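Rx protein (Solanum tuberosum, PDB 4M70) probably guards the plant against pathogens by setting off the hypersensitive response when an avirulence protein is sensed, with this chain forming its N-terminal coiled-coil (CC) domain. Local coordinates at residues A8-L13 with S37-L42; M14-Q19 with T68-V73; Q19-E22 with D27-P30; Q29-K34 with E95-L100. All coordinates share one frame; numbering follows the deposited sequence.

Contact 1: residues A8-L13 with S37-L42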
loop_
_atom_site.group_PDB
_atom_site.type_symbol
_atom_site.label_atom_id
_atom_site.label_comp_id
_atom_site.label_asym_id
_atom_site.label_seq_id
_atom_site.Cartn_x
_atom_site.Cartn_y
_atom_site.Cartn_z
ATOM N N ALA A 8 -14.193 -2.434 4.371
ATOM C CA ALA A 8 -13.656 -3.297 5.420
ATOM C C ALA A 8 -12.178 -3.609 5.202
ATOM O O ALA A 8 -11.374 -3.556 6.136
ATOM C CB ALA A 8 -14.465 -4.584 5.514
ATOM N N ALA A 9 -11.822 -3.924 3.962
ATOM C CA ALA A 9 -10.442 -4.255 3.632
ATOM C C ALA A 9 -9.487 -3.074 3.832
ATOM O O ALA A 9 -8.407 -3.233 4.413
ATOM C CB ALA A 9 -10.357 -4.774 2.209
ATOM N N VAL A 10 -9.886 -1.901 3.349
ATOM C CA VAL A 10 -9.083 -0.689 3.512
ATOM C C VAL A 10 -8.945 -0.325 4.988
ATOM O O VAL A 10 -7.871 0.076 5.440
ATOM C CB VAL A 10 -9.666 0.506 2.704
ATOM C CG1 VAL A 10 -8.964 1.811 3.068
ATOM C CG2 VAL A 10 -9.549 0.243 1.210
ATOM N N THR A 11 -10.023 -0.507 5.747
ATOM C CA THR A 11 -9.988 -0.267 7.192
ATOM C C THR A 11 -8.971 -1.181 7.873
ATOM O O THR A 11 -8.171 -0.748 8.726
ATOM C CB THR A 11 -11.373 -0.504 7.832
ATOM O OG1 THR A 11 -12.335 0.386 7.248
ATOM C CG2 THR A 11 -11.319 -0.282 9.340
ATOM N N SER A 12 -8.993 -2.444 7.470
ATOM C CA SER A 12 -8.068 -3.420 8.018
ATOM C C SER A 12 -6.623 -3.056 7.662
ATOM O O SER A 12 -5.720 -3.188 8.492
ATOM C CB SER A 12 -8.433 -4.819 7.523
ATOM O OG SER A 12 -7.616 -5.800 8.132
ATOM N N LEU A 13 -6.413 -2.576 6.438
ATOM C CA LEU A 13 -5.084 -2.154 5.994
ATOM C C LEU A 13 -4.577 -0.941 6.785
ATOM O O LEU A 13 -3.389 -0.846 7.104
ATOM C CB LEU A 13 -5.084 -1.855 4.488
ATOM C CG LEU A 13 -3.752 -1.396 3.891
ATOM C CD1 LEU A 13 -2.628 -2.360 4.275
ATOM C CD2 LEU A 13 -3.841 -1.249 2.379
ATOM N N SER A 37 -8.592 8.754 3.315
ATOM C CA SER A 37 -9.236 9.649 2.360
ATOM C C SER A 37 -9.894 8.892 1.199
ATOM O O SER A 37 -11.042 9.177 0.819
ATOM C CB SER A 37 -8.217 10.654 1.829
ATOM O OG SER A 37 -8.819 11.562 0.927
ATOM N N LEU A 38 -9.184 7.898 0.665
ATOM C CA LEU A 38 -9.733 7.102 -0.426
ATOM C C LEU A 38 -10.953 6.310 0.048
ATOM O O LEU A 38 -11.940 6.147 -0.692
ATOM C CB LEU A 38 -8.661 6.165 -0.990
ATOM C CG LEU A 38 -7.534 6.832 -1.785
ATOM C CD1 LEU A 38 -6.357 5.888 -1.982
ATOM C CD2 LEU A 38 -8.050 7.334 -3.130
ATOM N N ARG A 39 -10.891 5.840 1.293
ATOM C CA ARG A 39 -11.984 5.067 1.862
ATOM C C ARG A 39 -13.193 5.981 2.005
ATOM O O ARG A 39 -14.330 5.584 1.728
ATOM C CB ARG A 39 -11.593 4.511 3.232
ATOM C CG ARG A 39 -12.641 3.592 3.850
ATOM C CD ARG A 39 -12.350 3.251 5.313
ATOM N NE ARG A 39 -12.406 4.443 6.163
ATOM C CZ ARG A 39 -12.222 4.446 7.480
ATOM N NH1 ARG A 39 -11.989 3.312 8.127
ATOM N NH2 ARG A 39 -12.294 5.583 8.157
ATOM N N ALA A 40 -12.925 7.212 2.436
ATOM C CA ALA A 40 -13.950 8.237 2.562
ATOM C C ALA A 40 -14.637 8.464 1.227
ATOM O O ALA A 40 -15.849 8.672 1.160
ATOM C CB ALA A 40 -13.363 9.530 3.106
ATOM N N ILE A 41 -13.844 8.418 0.162
ATOM C CA ILE A 41 -14.398 8.547 -1.177
ATOM C C ILE A 41 -15.320 7.376 -1.500
ATOM O O ILE A 41 -16.413 7.583 -2.035
ATOM C CB ILE A 41 -13.300 8.676 -2.231
ATOM C CG1 ILE A 41 -12.699 10.077 -2.172
ATOM C CG2 ILE A 41 -13.854 8.427 -3.614
ATOM C CD1 ILE A 41 -11.573 10.263 -3.128
ATOM N N LEU A 42 -14.892 6.154 -1.176
ATOM C CA LEU A 42 -15.737 4.990 -1.460
ATOM C C LEU A 42 -17.099 5.038 -0.778
ATOM O O LEU A 42 -18.115 4.725 -1.399
ATOM C CB LEU A 42 -15.043 3.689 -1.039
ATOM C CG LEU A 42 -13.776 3.191 -1.727
ATOM C CD1 LEU A 42 -13.211 2.014 -0.959
ATOM C CD2 LEU A 42 -14.109 2.760 -3.143
#
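V10 points at the opposite helix and lays its CG1 methyl on the base of the R39 side chain, 3.8 Å from R39 CB, with R39 CG a little farther along. Its first torsion, which sets CG1 anti to the V10 backbone nitrogen (chi1 170°), is what carries that methyl to the arginine. V10 is buried and also packs on L35 and I62, whereas R39 is partly exposed. One residue later comes the polar part. T11 OG1 accepts a hydrogen bond from R39 NH1 at 3.1 Å, with an N-H...O angle of 157°, and it sits at the edge of the guanidinium, close to its plane. The same hydroxyl gives its proton to the Y7 carbonyl, one turn back, which fixes its rotation and lets its oxygen act as acceptor for the arginine. The extended first part of R39 brings CD to 3.5 Å from T11 OG1, and the bend at chi3 (64°) then turns the guanidinium so that NH1 reaches the hydroxyl. The two segments belong to helices 4-24 and 29-42, antiparallel neighbours that form the first helical hairpin of the four-helix CC domain. R39 also touches Y7 and M14. T11 CG2 flanks the same nitrogen, 3.9 Å from R39 NH1. Farther along, L13 packs on L35 and on T69 of helix 56-81.

Contact 2: residues M14-Q19 with T68-V73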
loop_
_atom_site.group_PDB
_atom_site.type_symbol
_atom_site.label_atom_id
_atom_site.label_comp_id
_atom_site.label_asym_id
_atom_site.label_seq_id
_atom_site.Cartn_x
_atom_site.Cartn_y
_atom_site.Cartn_z
ATOM N N MET A 14 -5.482 -0.010 7.077
ATOM C CA MET A 14 -5.165 1.164 7.883
ATOM C C MET A 14 -4.692 0.699 9.261
ATOM O O MET A 14 -3.642 1.134 9.765
ATOM C CB MET A 14 -6.399 2.072 8.001
ATOM C CG MET A 14 -6.691 2.902 6.740
ATOM S SD MET A 14 -8.418 3.430 6.554
ATOM C CE MET A 14 -8.622 4.522 7.961
ATOM N N ARG A 15 -5.473 -0.195 9.861
ATOM C CA ARG A 15 -5.138 -0.747 11.173
ATOM C C ARG A 15 -3.779 -1.468 11.161
ATOM O O ARG A 15 -2.979 -1.341 12.099
ATOM C CB ARG A 15 -6.260 -1.680 11.636
ATOM C CG ARG A 15 -6.431 -1.798 13.139
ATOM C CD ARG A 15 -7.820 -2.324 13.473
ATOM N NE ARG A 15 -8.164 -3.476 12.645
ATOM C CZ ARG A 15 -9.327 -3.638 12.019
ATOM N NH1 ARG A 15 -10.282 -2.722 12.125
ATOM N NH2 ARG A 15 -9.535 -4.724 11.288
ATOM N N THR A 16 -3.525 -2.215 10.088
ATOM C CA THR A 16 -2.270 -2.944 9.923
ATOM C C THR A 16 -1.090 -1.985 9.824
ATOM O O THR A 16 -0.028 -2.202 10.420
ATOM C CB THR A 16 -2.312 -3.839 8.668
ATOM O OG1 THR A 16 -3.327 -4.840 8.826
ATOM C CG2 THR A 16 -0.964 -4.508 8.426
ATOM N N ILE A 17 -1.301 -0.901 9.086
ATOM C CA ILE A 17 -0.282 0.124 8.939
ATOM C C ILE A 17 0.046 0.745 10.293
ATOM O O ILE A 17 1.218 0.909 10.632
ATOM C CB ILE A 17 -0.710 1.202 7.929
ATOM C CG1 ILE A 17 -0.537 0.679 6.502
ATOM C CG2 ILE A 17 0.107 2.469 8.111
ATOM C CD1 ILE A 17 -1.140 1.576 5.444
ATOM N N HIS A 18 -0.978 1.074 11.076
ATOM C CA HIS A 18 -0.718 1.594 12.418
ATOM C C HIS A 18 0.017 0.595 13.327
ATOM O O HIS A 18 0.890 0.997 14.107
ATOM C CB HIS A 18 -1.997 2.114 13.075
ATOM C CG HIS A 18 -2.230 3.577 12.838
ATOM N ND1 HIS A 18 -3.311 4.257 13.358
ATOM C CD2 HIS A 18 -1.520 4.484 12.129
ATOM C CE1 HIS A 18 -3.251 5.524 12.984
ATOM N NE2 HIS A 18 -2.175 5.688 12.235
ATOM N N GLN A 19 -0.331 -0.691 13.238
ATOM C CA GLN A 19 0.391 -1.715 14.001
ATOM C C GLN A 19 1.872 -1.756 13.609
ATOM O O GLN A 19 2.763 -1.853 14.473
ATOM C CB GLN A 19 -0.256 -3.089 13.815
ATOM C CG GLN A 19 -1.629 -3.223 14.470
ATOM C CD GLN A 19 -2.305 -4.546 14.153
ATOM O OE1 GLN A 19 -2.050 -5.155 13.112
ATOM N NE2 GLN A 19 -3.166 -5.001 15.055
ATOM N N THR A 68 -3.598 -8.601 0.519
ATOM C CA THR A 68 -2.240 -8.998 0.129
ATOM C C THR A 68 -1.200 -8.050 0.735
ATOM O O THR A 68 -0.184 -8.476 1.330
ATOM C CB THR A 68 -2.088 -9.013 -1.408
ATOM O OG1 THR A 68 -3.072 -9.884 -1.982
ATOM C CG2 THR A 68 -0.697 -9.479 -1.815
ATOM N N THR A 69 -1.469 -6.758 0.585
ATOM C CA THR A 69 -0.593 -5.730 1.130
ATOM C C THR A 69 -0.468 -5.901 2.637
ATOM O O THR A 69 0.612 -5.729 3.211
ATOM C CB THR A 69 -1.124 -4.326 0.817
ATOM O OG1 THR A 69 -1.315 -4.187 -0.599
ATOM C CG2 THR A 69 -0.162 -3.268 1.331
ATOM N N GLU A 70 -1.588 -6.238 3.270
ATOM C CA GLU A 70 -1.613 -6.480 4.708
ATOM C C GLU A 70 -0.634 -7.567 5.084
ATOM O O GLU A 70 0.172 -7.403 6.008
ATOM C CB GLU A 70 -2.998 -6.926 5.144
ATOM C CG GLU A 70 -3.782 -5.906 5.904
ATOM C CD GLU A 70 -4.987 -6.519 6.551
ATOM O OE1 GLU A 70 -5.340 -7.658 6.181
ATOM O OE2 GLU A 70 -5.571 -5.870 7.435
ATOM N N ASP A 71 -0.702 -8.671 4.349
ATOM C CA ASP A 71 0.186 -9.798 4.608
ATOM C C ASP A 71 1.654 -9.397 4.484
ATOM O O ASP A 71 2.486 -9.739 5.341
ATOM C CB ASP A 71 -0.130 -10.954 3.660
ATOM C CG ASP A 71 -1.474 -11.599 3.950
ATOM O OD1 ASP A 71 -1.996 -11.421 5.069
ATOM O OD2 ASP A 71 -2.013 -12.267 3.046
ATOM N N MET A 72 1.964 -8.643 3.432
ATOM C CA MET A 72 3.340 -8.196 3.196
ATOM C C MET A 72 3.876 -7.236 4.268
ATOM O O MET A 72 5.023 -7.359 4.714
ATOM C CB MET A 72 3.459 -7.574 1.805
ATOM C CG MET A 72 3.412 -8.608 0.674
ATOM S SD MET A 72 3.354 -7.830 -0.957
ATOM C CE MET A 72 3.530 -9.252 -2.036
ATOM N N VAL A 73 3.045 -6.281 4.675
ATOM C CA VAL A 73 3.422 -5.341 5.722
ATOM C C VAL A 73 3.634 -6.070 7.055
ATOM O O VAL A 73 4.596 -5.794 7.777
ATOM C CB VAL A 73 2.378 -4.204 5.874
ATOM C CG1 VAL A 73 2.631 -3.397 7.141
ATOM C CG2 VAL A 73 2.387 -3.299 4.640
#
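Helices 4-24 and 56-81 run in the same direction here and come close, with the CA atoms of T16 and E70 only 6.3 Å apart. T16 points into the interface, its two branches doing different work. The methyl CG2, anti to the backbone nitrogen, is the apolar one: it touches V73 CG1 at 4.0 Å and lies 3.9 Å from the backbone oxygen E70 O. The hydroxyl is hydrogen-bonded to the carbonyl oxygen of S12, one turn back, and it is also turned to the glutamate, with T16 OG1 standing 2.8 Å from E70 OE2. That second approach is a doubtful bond, because E70 OE2 is modelled too close to S12 OG and its place is less sure. The E70 side chain leaves its helix with an unusual first torsion (chi1 -107°), then runs extended and passes across T16 roughly perpendicular to it, bringing CG as well as the carboxylate near the hydroxyl; E70 CG is 3.1 Å from T16 OG1. T16 and V73 are buried, while E70 is partly exposed. I17, next along the first helix, packs on L35 of helix 29-42 and L100 of helix 86-119; T69 also meets L100, V73 leans on S20, and T69 and M72 each pack against an aromatic side chain of another protein's chain.

Contact 3: residues Q19-E22 with D27-P30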
loop_
_atom_site.group_PDB
_atom_site.type_symbol
_atom_site.label_atom_id
_atom_site.label_comp_id
_atom_site.label_asym_id
_atom_site.label_seq_id
_atom_site.Cartn_x
_atom_site.Cartn_y
_atom_site.Cartn_z
ATOM N N GLN A 19 -0.331 -0.691 13.238
ATOM C CA GLN A 19 0.391 -1.715 14.001
ATOM C C GLN A 19 1.872 -1.756 13.609
ATOM O O GLN A 19 2.763 -1.853 14.473
ATOM C CB GLN A 19 -0.256 -3.089 13.815
ATOM C CG GLN A 19 -1.629 -3.223 14.470
ATOM C CD GLN A 19 -2.305 -4.546 14.153
ATOM O OE1 GLN A 19 -2.050 -5.155 13.112
ATOM N NE2 GLN A 19 -3.166 -5.001 15.055
ATOM N N SER A 20 2.124 -1.671 12.305
ATOM C CA SER A 20 3.488 -1.627 11.798
ATOM C C SER A 20 4.207 -0.381 12.304
ATOM O O SER A 20 5.385 -0.443 12.622
ATOM C CB SER A 20 3.508 -1.663 10.268
ATOM O OG SER A 20 4.838 -1.658 9.769
ATOM N N MET A 21 3.498 0.744 12.371
ATOM C CA MET A 21 4.090 1.987 12.872
ATOM C C MET A 21 4.494 1.846 14.330
ATOM O O MET A 21 5.590 2.245 14.725
ATOM C CB MET A 21 3.134 3.176 12.714
ATOM C CG MET A 21 2.976 3.675 11.289
ATOM S SD MET A 21 1.702 4.945 11.086
ATOM C CE MET A 21 2.332 6.255 12.145
ATOM N N GLU A 22 3.597 1.267 15.123
ATOM C CA GLU A 22 3.862 1.036 16.536
ATOM C C GLU A 22 5.079 0.143 16.729
ATOM O O GLU A 22 5.897 0.380 17.619
ATOM C CB GLU A 22 2.649 0.404 17.215
ATOM C CG GLU A 22 1.453 1.331 17.357
ATOM C CD GLU A 22 0.303 0.680 18.102
ATOM O OE1 GLU A 22 0.524 -0.370 18.747
ATOM O OE2 GLU A 22 -0.826 1.212 18.033
ATOM N N ASP A 27 7.629 5.978 9.423
ATOM C CA ASP A 27 6.714 7.067 9.138
ATOM C C ASP A 27 5.768 6.611 8.047
ATOM O O ASP A 27 6.040 6.780 6.858
ATOM C CB ASP A 27 7.490 8.304 8.682
ATOM C CG ASP A 27 6.591 9.489 8.403
ATOM O OD1 ASP A 27 5.531 9.607 9.056
ATOM O OD2 ASP A 27 6.939 10.293 7.513
ATOM N N LEU A 28 4.660 6.007 8.460
ATOM C CA LEU A 28 3.700 5.464 7.514
ATOM C C LEU A 28 2.385 6.240 7.546
ATOM O O LEU A 28 1.454 5.927 6.802
ATOM C CB LEU A 28 3.449 3.987 7.830
ATOM C CG LEU A 28 4.717 3.128 7.936
ATOM C CD1 LEU A 28 4.401 1.674 8.312
ATOM C CD2 LEU A 28 5.497 3.173 6.636
ATOM N N GLN A 29 2.313 7.255 8.402
ATOM C CA GLN A 29 1.096 8.058 8.534
ATOM C C GLN A 29 0.580 8.680 7.221
ATOM O O GLN A 29 -0.630 8.785 7.039
ATOM C CB GLN A 29 1.231 9.112 9.641
ATOM C CG GLN A 29 -0.091 9.780 10.036
ATOM C CD GLN A 29 -1.089 8.819 10.671
ATOM O OE1 GLN A 29 -0.722 7.758 11.179
ATOM N NE2 GLN A 29 -2.366 9.192 10.638
ATOM N N PRO A 30 1.481 9.118 6.314
ATOM C CA PRO A 30 0.944 9.598 5.031
ATOM C C PRO A 30 0.154 8.531 4.273
ATOM O O PRO A 30 -0.888 8.848 3.681
ATOM C CB PRO A 30 2.207 9.976 4.242
ATOM C CG PRO A 30 3.349 9.325 4.969
ATOM C CD PRO A 30 2.934 9.354 6.400
#
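M21 lays its CG over the side chain of L28, 3.5 Å from L28 CB and 3.8 Å from L28 CG, the two side chains running antiparallel. This is the turn of a helical hairpin: helix 4-24 ends, a short loop follows, and helix 29-42 sets off the other way, with L28 the last loop residue before it. The loop is thus pinned by apolar packing on the helix it has just left, and no hydrogen bond joins the two segments. L28 points toward helix 4-24, and its CD1 reaches S20, 3.7 Å from S20 OG. The serine hydroxyl has its polar partner in S77 OG of helix 56-81, so the leucine methyl is a mere neighbour to it. L28 lies between helix 4-24 and helix 86-119, where it packs on I96, F97 and L100. The far end of M21 goes to Q29 instead. Its sulfur, M21 SD, lies 3.6 Å from the backbone nitrogen Q29 N, in the first turn of the new helix, and the methionine then bends at chi3 (61°), its side chain set nearly square across that of the glutamine. Q29 OE1 is already occupied by a hydrogen bond to H18 NE2, which holds the amide beside the methionine. At the tip, M21 CE sits 3.5 Å from Q29 OE1 and 4.0 Å from Q29 CB.

Contact 4: residues Q29-K34 with E95-L100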
loop_
_atom_site.group_PDB
_atom_site.type_symbol
_atom_site.label_atom_id
_atom_site.label_comp_id
_atom_site.label_asym_id
_atom_site.label_seq_id
_atom_site.Cartn_x
_atom_site.Cartn_y
_atom_site.Cartn_z
ATOM N N GLN A 29 2.313 7.255 8.402
ATOM C CA GLN A 29 1.096 8.058 8.534
ATOM C C GLN A 29 0.580 8.680 7.221
ATOM O O GLN A 29 -0.630 8.785 7.039
ATOM C CB GLN A 29 1.231 9.112 9.641
ATOM C CG GLN A 29 -0.091 9.780 10.036
ATOM C CD GLN A 29 -1.089 8.819 10.671
ATOM O OE1 GLN A 29 -0.722 7.758 11.179
ATOM N NE2 GLN A 29 -2.366 9.192 10.638
ATOM N N PRO A 30 1.481 9.118 6.314
ATOM C CA PRO A 30 0.944 9.598 5.031
ATOM C C PRO A 30 0.154 8.531 4.273
ATOM O O PRO A 30 -0.888 8.848 3.681
ATOM C CB PRO A 30 2.207 9.976 4.242
ATOM C CG PRO A 30 3.349 9.325 4.969
ATOM C CD PRO A 30 2.934 9.354 6.400
ATOM N N PHE A 31 0.633 7.289 4.303
ATOM C CA PHE A 31 -0.088 6.184 3.682
ATOM C C PHE A 31 -1.446 6.015 4.344
ATOM O O PHE A 31 -2.461 5.848 3.668
ATOM C CB PHE A 31 0.690 4.873 3.809
ATOM C CG PHE A 31 1.997 4.852 3.070
ATOM C CD1 PHE A 31 3.196 4.821 3.761
ATOM C CD2 PHE A 31 2.026 4.856 1.685
ATOM C CE1 PHE A 31 4.402 4.790 3.083
ATOM C CE2 PHE A 31 3.224 4.822 0.998
ATOM C CZ PHE A 31 4.416 4.791 1.699
ATOM N N TYR A 32 -1.449 6.065 5.669
ATOM C CA TYR A 32 -2.666 5.937 6.461
ATOM C C TYR A 32 -3.685 7.008 6.056
ATOM O O TYR A 32 -4.854 6.701 5.827
ATOM C CB TYR A 32 -2.312 6.045 7.946
ATOM C CG TYR A 32 -3.449 5.790 8.903
ATOM C CD1 TYR A 32 -4.218 6.834 9.395
ATOM C CD2 TYR A 32 -3.737 4.499 9.336
ATOM C CE1 TYR A 32 -5.256 6.600 10.282
ATOM C CE2 TYR A 32 -4.770 4.257 10.218
ATOM C CZ TYR A 32 -5.527 5.309 10.688
ATOM O OH TYR A 32 -6.556 5.069 11.573
ATOM N N GLU A 33 -3.235 8.256 5.961
ATOM C CA GLU A 33 -4.114 9.374 5.615
ATOM C C GLU A 33 -4.654 9.264 4.193
ATOM O O GLU A 33 -5.834 9.537 3.942
ATOM C CB GLU A 33 -3.382 10.709 5.782
ATOM C CG GLU A 33 -3.043 11.077 7.221
ATOM C CD GLU A 33 -4.281 11.376 8.051
ATOM O OE1 GLU A 33 -5.321 11.742 7.459
ATOM O OE2 GLU A 33 -4.212 11.262 9.294
ATOM N N LYS A 34 -3.794 8.860 3.264
ATOM C CA LYS A 34 -4.224 8.678 1.885
ATOM C C LYS A 34 -5.264 7.564 1.782
ATOM O O LYS A 34 -6.262 7.679 1.054
ATOM C CB LYS A 34 -3.020 8.369 0.995
ATOM C CG LYS A 34 -3.318 8.327 -0.488
ATOM C CD LYS A 34 -2.060 7.993 -1.289
ATOM C CE LYS A 34 -0.956 9.026 -1.085
ATOM N NZ LYS A 34 0.284 8.686 -1.851
ATOM N N GLU A 95 11.143 -2.326 2.171
ATOM C CA GLU A 95 10.147 -3.226 1.626
ATOM C C GLU A 95 8.735 -2.769 2.016
ATOM O O GLU A 95 7.808 -2.791 1.190
ATOM C CB GLU A 95 10.408 -4.658 2.083
ATOM C CG GLU A 95 9.640 -5.668 1.270
ATOM C CD GLU A 95 10.126 -5.712 -0.165
ATOM O OE1 GLU A 95 11.331 -5.464 -0.388
ATOM O OE2 GLU A 95 9.309 -5.989 -1.069
ATOM N N ILE A 96 8.578 -2.347 3.272
ATOM C CA ILE A 96 7.295 -1.797 3.725
ATOM C C ILE A 96 6.862 -0.568 2.916
ATOM O O ILE A 96 5.714 -0.487 2.451
ATOM C CB ILE A 96 7.316 -1.438 5.228
ATOM C CG1 ILE A 96 7.473 -2.701 6.080
ATOM C CG2 ILE A 96 6.034 -0.724 5.643
ATOM C CD1 ILE A 96 7.659 -2.408 7.549
ATOM N N PHE A 97 7.785 0.379 2.755
ATOM C CA PHE A 97 7.499 1.610 2.012
ATOM C C PHE A 97 7.077 1.303 0.580
ATOM O O PHE A 97 6.067 1.814 0.084
ATOM C CB PHE A 97 8.711 2.533 1.973
ATOM C CG PHE A 97 9.060 3.128 3.295
ATOM C CD1 PHE A 97 8.214 4.029 3.922
ATOM C CD2 PHE A 97 10.287 2.849 3.876
ATOM C CE1 PHE A 97 8.558 4.584 5.147
ATOM C CE2 PHE A 97 10.643 3.405 5.089
ATOM C CZ PHE A 97 9.778 4.274 5.727
ATOM N N PHE A 98 7.860 0.448 -0.069
ATOM C CA PHE A 98 7.641 0.098 -1.464
ATOM C C PHE A 98 6.295 -0.580 -1.671
ATOM O O PHE A 98 5.541 -0.228 -2.595
ATOM C CB PHE A 98 8.773 -0.796 -1.965
ATOM C CG PHE A 98 8.645 -1.196 -3.406
ATOM C CD1 PHE A 98 8.085 -2.416 -3.752
ATOM C CD2 PHE A 98 9.080 -0.352 -4.417
ATOM C CE1 PHE A 98 7.964 -2.791 -5.078
ATOM C CE2 PHE A 98 8.968 -0.723 -5.744
ATOM C CZ PHE A 98 8.404 -1.939 -6.076
ATOM N N VAL A 99 5.991 -1.552 -0.813
ATOM C CA VAL A 99 4.722 -2.254 -0.948
ATOM C C VAL A 99 3.543 -1.314 -0.694
ATOM O O VAL A 99 2.542 -1.365 -1.418
ATOM C CB VAL A 99 4.641 -3.531 -0.062
ATOM C CG1 VAL A 99 4.587 -3.182 1.412
ATOM C CG2 VAL A 99 3.440 -4.367 -0.447
ATOM N N LEU A 100 3.676 -0.426 0.289
ATOM C CA LEU A 100 2.583 0.495 0.575
ATOM C C LEU A 100 2.334 1.499 -0.547
ATOM O O LEU A 100 1.183 1.814 -0.853
ATOM C CB LEU A 100 2.802 1.209 1.908
ATOM C CG LEU A 100 2.496 0.337 3.124
ATOM C CD1 LEU A 100 2.790 1.069 4.424
ATOM C CD2 LEU A 100 1.044 -0.103 3.056
#
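A CH-pi contact carries most of this meeting: L100 CB sits over one face of the F31 ring, 3.7 Å from its centroid and just 9° off the ring normal. F31 points toward helix 86-119 and presents that face to L100, whose CD1 adds to the contact, 3.8 Å from F31 CD1. The phenylalanine pair makes a second, apolar contact. F31 and F97 cross at about a right angle as side chains, and in this pair the rims, not the faces, meet: F31 CE1 lies 4.0 Å from F97 CD1, each atom near the plane of the other's ring. F31 CZ also comes 3.8 Å from the backbone carbonyl F97 O. Farther along the same helix F31 is flanked by E101 and L104, while L100 also packs on I17 and L28. A polar contact lies within the first segment, where Q29 NE2 donates to E33 OE2 one turn on at 3.1 Å, with an N-H...O angle of 147°, reaching the anti side of that oxygen from somewhat out of the carboxylate plane. It straps the first turn of helix 29-42. F97 and V99 pack in addition on side chains of another protein's chain. Through F31, F97 and L100, helix 29-42 is joined laterally to helix 86-119, which runs in the same direction, within the four-helix bundle of the CC domain.

How the contacts relate
From the N terminus, helix 4-24 supplies one side of contacts 1, 2 and 3. Contact 3 closes the tight loop at the first turn, and contact 1 joins the two arms of the same hairpin farther from that turn, so contact 3 lies within its span. Contact 2 brings in helix 56-81 and crosses contact 1 along the chain; contact 4 brings in helix 86-119 and crosses both. Contacts 3 and 4 share Q29 and P30, contacts 2 and 3 share Q19. The stacked rings of H18 and Y32 link contacts 2 and 4. Together the four contacts tie all four helices into one bundle.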